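PDB 7LPO: cytoplasmic protein, which probably hydrolyses steryl beta-glucosides, acting as a sterylglucosidase of glycoside hydrolase family 5. Local coordinates for residues P142-W147 with T210-F215; F214-K219 with F235-F240. One frame throughout, in Å; residues are numbered along the deposited sequence.

Contact 1 (P142-W147 with T210-F215); sequences PHQDVW and TIWTFF
Trp147 lays one face of its indole on Ile211 and turns its edge to two further rings. Ile211 CG2 sits over the centre of the six-membered ring, a CH-pi contact 3.4 Å from the centroid and 16° off the normal; the closest approach is Ile211 CG2 to Trp147 CD2, 3.3 Å. The aromatic contacts are edge-on. Trp147 directs CE3 at the face of Trp212 in a T-shaped stack, the six-membered centroids 5.1 Å apart and the planes at 90°. Trp147 CH2 comes 3.6 Å from Phe215 CD1 in an offset edge-to-face pair. The first torsion of Trp147 sets CG anti to the backbone N (chi1 -177°). Polar groups frame this cluster. The bent Gln144 side chain meets the rim of Trp212 tip to tip, Gln144 OE1 3.2 Å from Trp212 CZ2. Gln144 OE1 also accepts a hydrogen bond from Trp147 N (2.6 Å), the donor lying nearly on the line of the side-chain C=O. Gln144 NE2 goes to Asn270 O; the indole N-H groups of Trp147 and Trp212 are taken by Thr160 and Asn208. The buried contact joins the loop following strand 137-143, in the family's TIM barrel, to helix 206-221, with helix 232-254 packed against Phe214 and Phe215.

Contact 2 (F214-K219 with F235-F240); sequences FFFAGK and FLQDHF
A helix-helix interface buried beside the barrel brings Phe215 of helix 206-221 against Leu236 and Gln237 of helix 232-254. The phenyl ring of Phe215 lies under the aliphatic part of Gln237: CG of Gln237 stands over the ring centre in a CH-pi contact, 3.9 Å from the centroid and 10° off the normal. Leu236 CB approaches Phe215 CD1 obliquely at 3.7 Å, and at the far end of the ring Phe215 CZ meets CD2 of Phe240 at 4.2 Å. Leu236 also sends CD1 to CB of Phe214. The segments run roughly antiparallel, their axes 8.7 Å apart at closest approach and at 136° between N-to-C directions; they belong to two consecutive helices joined by a short connection that carries strands 226-227 and 230-231. Beyond CG the chain of Gln237 is extended. Gln237 NE2 donates to Phe215 O at 2.7 Å, with an N-H...O angle of 157° and the acceptor close to the amide plane. The same nitrogen gives its second bond to a water, which in turn donates to Phe216 O at 2.8 Å, so NE2 is linked directly to Phe215 O and through the water to Phe216 O. Gln237 OE1 is paired with His408 ND1 of helix 400-419, whose Phe404 also touches Phe216, while the Phe240 ring packs edge-to-face with Trp105.

Both contacts are buried and share helix 206-221, with Phe215 common to them: contact 1 uses its ring against the loop after strand 137-143, contact 2 its ring and its carbonyl against helix 232-254. Contact 1 lies nearer the middle, its centre about 14 Å from the centre of the chain, that of contact 2 about 21 Å, and the two centres are about 9 Å apart. Across the segments, the chemistry of contact 1 is aromatic and apolar, polar groups finding partners around it; contact 2 adds a side-chain-to-backbone hydrogen bond and a bridging water. The two also touch directly, Pro142 CB lying 3.9 Å from Phe240 CZ, which brings the barrel strand against helix 232-254.

Contact 1 (P142-W147 with T210-F215)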
loop_
_atom_site.group_PDB
_atom_site.type_symbol
_atom_site.label_atom_id
_atom_site.label_comp_id
_atom_site.label_asym_id
_atom_site.label_seq_id
_atom_site.Cartn_x
_atom_site.Cartn_y
_atom_site.Cartn_z
ATOM N N PRO A 142 2.006 6.255 -6.479
ATOM C CA PRO A 142 2.719 5.546 -7.551
ATOM C C PRO A 142 3.001 4.114 -7.128
ATOM O O PRO A 142 3.882 3.856 -6.298
ATOM C CB PRO A 142 4.015 6.350 -7.719
ATOM C CG PRO A 142 4.010 7.378 -6.668
ATOM C CD PRO A 142 2.916 7.098 -5.699
ATOM N N HIS A 143 2.241 3.174 -7.666
ATOM C CA HIS A 143 2.119 1.860 -7.065
ATOM C C HIS A 143 2.902 0.818 -7.847
ATOM O O HIS A 143 2.939 0.842 -9.082
ATOM C CB HIS A 143 0.651 1.436 -6.976
ATOM C CG HIS A 143 0.431 0.247 -6.095
ATOM N ND1 HIS A 143 0.025 0.359 -4.783
ATOM C CD2 HIS A 143 0.597 -1.077 -6.329
ATOM C CE1 HIS A 143 -0.066 -0.846 -4.250
ATOM N NE2 HIS A 143 0.283 -1.735 -5.164
ATOM N N GLN A 144 3.503 -0.106 -7.105
ATOM C CA GLN A 144 4.194 -1.255 -7.661
ATOM C C GLN A 144 4.179 -2.373 -6.625
ATOM O O GLN A 144 4.052 -2.139 -5.418
ATOM C CB GLN A 144 5.637 -0.902 -8.075
ATOM C CG GLN A 144 6.601 -0.687 -6.915
ATOM C CD GLN A 144 7.136 -1.985 -6.327
ATOM O OE1 GLN A 144 7.338 -2.962 -7.034
ATOM N NE2 GLN A 144 7.376 -1.987 -5.029
ATOM N N ASP A 145 4.309 -3.597 -7.122
ATOM C CA ASP A 145 4.511 -4.778 -6.300
ATOM C C ASP A 145 5.527 -5.640 -7.027
ATOM O O ASP A 145 5.343 -5.939 -8.208
ATOM C CB ASP A 145 3.209 -5.556 -6.076
ATOM C CG ASP A 145 2.164 -4.744 -5.362
ATOM O OD1 ASP A 145 2.287 -4.581 -4.124
ATOM O OD2 ASP A 145 1.218 -4.271 -6.036
ATOM N N VAL A 146 6.598 -6.011 -6.329
ATOM C CA VAL A 146 7.697 -6.809 -6.870
ATOM C C VAL A 146 8.063 -6.348 -8.275
ATOM O O VAL A 146 8.210 -7.158 -9.201
ATOM C CB VAL A 146 7.369 -8.315 -6.821
ATOM C CG1 VAL A 146 7.295 -8.768 -5.364
ATOM C CG2 VAL A 146 6.074 -8.642 -7.510
ATOM N N TRP A 147 8.231 -5.030 -8.399
ATOM C CA TRP A 147 8.716 -4.290 -9.562
ATOM C C TRP A 147 7.683 -4.113 -10.668
ATOM O O TRP A 147 7.489 -2.984 -11.136
ATOM C CB TRP A 147 9.971 -4.927 -10.169
ATOM C CG TRP A 147 10.508 -4.102 -11.325
ATOM C CD1 TRP A 147 10.450 -4.414 -12.646
ATOM C CD2 TRP A 147 11.135 -2.813 -11.250
ATOM N NE1 TRP A 147 11.003 -3.409 -13.400
ATOM C CE2 TRP A 147 11.431 -2.413 -12.567
ATOM C CE3 TRP A 147 11.463 -1.954 -10.195
ATOM C CZ2 TRP A 147 12.052 -1.200 -12.858
ATOM C CZ3 TRP A 147 12.088 -0.760 -10.483
ATOM C CH2 TRP A 147 12.376 -0.389 -11.806
ATOM N N THR A 210 18.020 -8.346 -8.681
ATOM C CA THR A 210 18.858 -7.587 -9.597
ATOM C C THR A 210 18.274 -6.207 -9.844
ATOM O O THR A 210 18.966 -5.194 -9.691
ATOM C CB THR A 210 19.010 -8.342 -10.918
ATOM O OG1 THR A 210 19.651 -9.593 -10.669
ATOM C CG2 THR A 210 19.839 -7.536 -11.916
ATOM N N ILE A 211 16.992 -6.155 -10.208
ATOM C CA ILE A 211 16.411 -4.921 -10.717
ATOM C C ILE A 211 16.403 -3.850 -9.640
ATOM O O ILE A 211 16.711 -2.685 -9.911
ATOM C CB ILE A 211 14.998 -5.186 -11.268
ATOM C CG1 ILE A 211 15.086 -6.001 -12.555
ATOM C CG2 ILE A 211 14.274 -3.870 -11.539
ATOM C CD1 ILE A 211 13.764 -6.635 -12.980
ATOM N N TRP A 212 16.044 -4.223 -8.406
ATOM C CA TRP A 212 16.015 -3.248 -7.325
ATOM C C TRP A 212 17.415 -2.771 -6.956
ATOM O O TRP A 212 17.583 -1.613 -6.566
ATOM C CB TRP A 212 15.312 -3.845 -6.109
ATOM C CG TRP A 212 13.835 -3.903 -6.240
ATOM C CD1 TRP A 212 13.069 -5.021 -6.307
ATOM C CD2 TRP A 212 12.934 -2.788 -6.332
ATOM N NE1 TRP A 212 11.741 -4.676 -6.424
ATOM C CE2 TRP A 212 11.632 -3.312 -6.446
ATOM C CE3 TRP A 212 13.104 -1.398 -6.328
ATOM C CZ2 TRP A 212 10.503 -2.501 -6.545
ATOM C CZ3 TRP A 212 11.983 -0.593 -6.422
ATOM C CH2 TRP A 212 10.696 -1.148 -6.533
ATOM N N THR A 213 18.426 -3.636 -7.065
ATOM C CA THR A 213 19.799 -3.194 -6.833
ATOM C C THR A 213 20.223 -2.179 -7.892
ATOM O O THR A 213 20.888 -1.181 -7.580
ATOM C CB THR A 213 20.739 -4.403 -6.825
ATOM O OG1 THR A 213 20.341 -5.337 -5.816
ATOM C CG2 THR A 213 22.172 -3.997 -6.545
ATOM N N PHE A 214 19.838 -2.422 -9.152
ATOM C CA PHE A 214 20.024 -1.436 -10.212
ATOM C C PHE A 214 19.339 -0.121 -9.850
ATOM O O PHE A 214 19.966 0.943 -9.836
ATOM C CB PHE A 214 19.461 -1.979 -11.540
ATOM C CG PHE A 214 20.313 -3.031 -12.217
ATOM C CD1 PHE A 214 21.591 -3.329 -11.785
ATOM C CD2 PHE A 214 19.822 -3.711 -13.326
ATOM C CE1 PHE A 214 22.371 -4.282 -12.452
ATOM C CE2 PHE A 214 20.594 -4.674 -13.987
ATOM C CZ PHE A 214 21.863 -4.959 -13.550
ATOM N N PHE A 215 18.040 -0.188 -9.538
ATOM C CA PHE A 215 17.233 1.018 -9.349
ATOM C C PHE A 215 17.822 1.945 -8.290
ATOM O O PHE A 215 17.934 3.157 -8.506
ATOM C CB PHE A 215 15.803 0.620 -8.971
ATOM C CG PHE A 215 14.824 1.769 -8.949
ATOM C CD1 PHE A 215 14.254 2.239 -10.127
ATOM C CD2 PHE A 215 14.458 2.367 -7.750
ATOM C CE1 PHE A 215 13.350 3.274 -10.116
ATOM C CE2 PHE A 215 13.547 3.413 -7.738
ATOM C CZ PHE A 215 12.991 3.861 -8.937
#

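Contact 2 (F214-K219 with F235-F240)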
loop_
_atom_site.group_PDB
_atom_site.type_symbol
_atom_site.label_atom_id
_atom_site.label_comp_id
_atom_site.label_asym_id
_atom_site.label_seq_id
_atom_site.Cartn_x
_atom_site.Cartn_y
_atom_site.Cartn_z
ATOM N N PHE A 214 19.838 -2.422 -9.152
ATOM C CA PHE A 214 20.024 -1.436 -10.212
ATOM C C PHE A 214 19.339 -0.121 -9.850
ATOM O O PHE A 214 19.966 0.943 -9.836
ATOM C CB PHE A 214 19.461 -1.979 -11.540
ATOM C CG PHE A 214 20.313 -3.031 -12.217
ATOM C CD1 PHE A 214 21.591 -3.329 -11.785
ATOM C CD2 PHE A 214 19.822 -3.711 -13.326
ATOM C CE1 PHE A 214 22.371 -4.282 -12.452
ATOM C CE2 PHE A 214 20.594 -4.674 -13.987
ATOM C CZ PHE A 214 21.863 -4.959 -13.550
ATOM N N PHE A 215 18.040 -0.188 -9.538
ATOM C CA PHE A 215 17.233 1.018 -9.349
ATOM C C PHE A 215 17.822 1.945 -8.290
ATOM O O PHE A 215 17.934 3.157 -8.506
ATOM C CB PHE A 215 15.803 0.620 -8.971
ATOM C CG PHE A 215 14.824 1.769 -8.949
ATOM C CD1 PHE A 215 14.254 2.239 -10.127
ATOM C CD2 PHE A 215 14.458 2.367 -7.750
ATOM C CE1 PHE A 215 13.350 3.274 -10.116
ATOM C CE2 PHE A 215 13.547 3.413 -7.738
ATOM C CZ PHE A 215 12.991 3.861 -8.937
ATOM N N PHE A 216 18.169 1.402 -7.126
ATOM C CA PHE A 216 18.561 2.220 -5.990
ATOM C C PHE A 216 20.061 2.386 -5.852
ATOM O O PHE A 216 20.494 3.332 -5.191
ATOM C CB PHE A 216 18.041 1.621 -4.677
ATOM C CG PHE A 216 16.594 1.856 -4.437
ATOM C CD1 PHE A 216 16.094 3.137 -4.332
ATOM C CD2 PHE A 216 15.726 0.795 -4.322
ATOM C CE1 PHE A 216 14.762 3.354 -4.116
ATOM C CE2 PHE A 216 14.385 1.008 -4.098
ATOM C CZ PHE A 216 13.903 2.287 -3.990
ATOM N N ALA A 217 20.866 1.490 -6.442
ATOM C CA ALA A 217 22.297 1.515 -6.159
ATOM C C ALA A 217 23.150 0.980 -7.302
ATOM O O ALA A 217 24.274 0.528 -7.051
ATOM C CB ALA A 217 22.582 0.695 -4.878
ATOM N N GLY A 218 22.652 1.023 -8.538
ATOM C CA GLY A 218 23.445 0.561 -9.668
ATOM C C GLY A 218 24.814 1.210 -9.757
ATOM O O GLY A 218 25.790 0.568 -10.148
ATOM N N LYS A 219 24.912 2.490 -9.391
ATOM C CA LYS A 219 26.198 3.179 -9.505
ATOM C C LYS A 219 27.230 2.637 -8.523
ATOM O O LYS A 219 28.435 2.792 -8.752
ATOM C CB LYS A 219 26.017 4.687 -9.289
ATOM C CG LYS A 219 25.333 5.397 -10.444
ATOM C CD LYS A 219 25.175 6.891 -10.177
ATOM C CE LYS A 219 23.932 7.177 -9.346
ATOM N NZ LYS A 219 23.514 8.618 -9.404
ATOM N N PHE A 235 19.076 5.950 -15.260
ATOM C CA PHE A 235 18.103 5.680 -16.311
ATOM C C PHE A 235 16.755 5.281 -15.712
ATOM O O PHE A 235 15.728 5.902 -16.003
ATOM C CB PHE A 235 18.665 4.591 -17.233
ATOM C CG PHE A 235 17.824 4.305 -18.441
ATOM C CD1 PHE A 235 16.804 3.369 -18.386
ATOM C CD2 PHE A 235 18.066 4.952 -19.638
ATOM C CE1 PHE A 235 16.032 3.099 -19.504
ATOM C CE2 PHE A 235 17.296 4.691 -20.752
ATOM C CZ PHE A 235 16.285 3.765 -20.688
ATOM N N LEU A 236 16.743 4.272 -14.836
ATOM C CA LEU A 236 15.476 3.811 -14.271
ATOM C C LEU A 236 14.840 4.874 -13.380
ATOM O O LEU A 236 13.644 5.157 -13.505
ATOM C CB LEU A 236 15.678 2.511 -13.489
ATOM C CG LEU A 236 16.101 1.295 -14.316
ATOM C CD1 LEU A 236 16.396 0.058 -13.453
ATOM C CD2 LEU A 236 15.043 0.971 -15.361
ATOM N N GLN A 237 15.613 5.479 -12.470
ATOM C CA GLN A 237 15.017 6.454 -11.557
ATOM C C GLN A 237 14.519 7.683 -12.313
ATOM O O GLN A 237 13.433 8.196 -12.024
ATOM C CB GLN A 237 16.018 6.873 -10.472
ATOM C CG GLN A 237 16.294 5.814 -9.416
ATOM C CD GLN A 237 16.837 6.394 -8.107
ATOM O OE1 GLN A 237 16.416 7.466 -7.656
ATOM N NE2 GLN A 237 17.763 5.670 -7.483
ATOM N N ASP A 238 15.297 8.172 -13.285
ATOM C CA ASP A 238 14.891 9.364 -14.028
ATOM C C ASP A 238 13.621 9.115 -14.834
ATOM O O ASP A 238 12.765 9.999 -14.947
ATOM C CB ASP A 238 16.015 9.827 -14.962
ATOM C CG ASP A 238 17.171 10.472 -14.225
ATOM O OD1 ASP A 238 17.095 10.633 -12.991
ATOM O OD2 ASP A 238 18.174 10.812 -14.884
ATOM N N HIS A 239 13.484 7.932 -15.435
ATOM C CA HIS A 239 12.270 7.672 -16.210
ATOM C C HIS A 239 11.057 7.537 -15.291
ATOM O O HIS A 239 9.964 8.012 -15.619
ATOM C CB HIS A 239 12.448 6.423 -17.083
ATOM C CG HIS A 239 13.168 6.687 -18.372
ATOM N ND1 HIS A 239 14.542 6.645 -18.478
ATOM C CD2 HIS A 239 12.707 7.011 -19.606
ATOM C CE1 HIS A 239 14.897 6.929 -19.721
ATOM N NE2 HIS A 239 13.803 7.163 -20.425
ATOM N N PHE A 240 11.235 6.930 -14.114
ATOM C CA PHE A 240 10.117 6.805 -13.181
ATOM C C PHE A 240 9.702 8.168 -12.638
ATOM O O PHE A 240 8.512 8.498 -12.589
ATOM C CB PHE A 240 10.490 5.859 -12.035
ATOM C CG PHE A 240 9.525 5.896 -10.881
ATOM C CD1 PHE A 240 8.265 5.329 -10.994
ATOM C CD2 PHE A 240 9.870 6.511 -9.695
ATOM C CE1 PHE A 240 7.372 5.377 -9.934
ATOM C CE2 PHE A 240 8.993 6.557 -8.643
ATOM C CZ PHE A 240 7.744 5.987 -8.755
HETATM O O HOH W 1 19.196 5.730 -4.781
#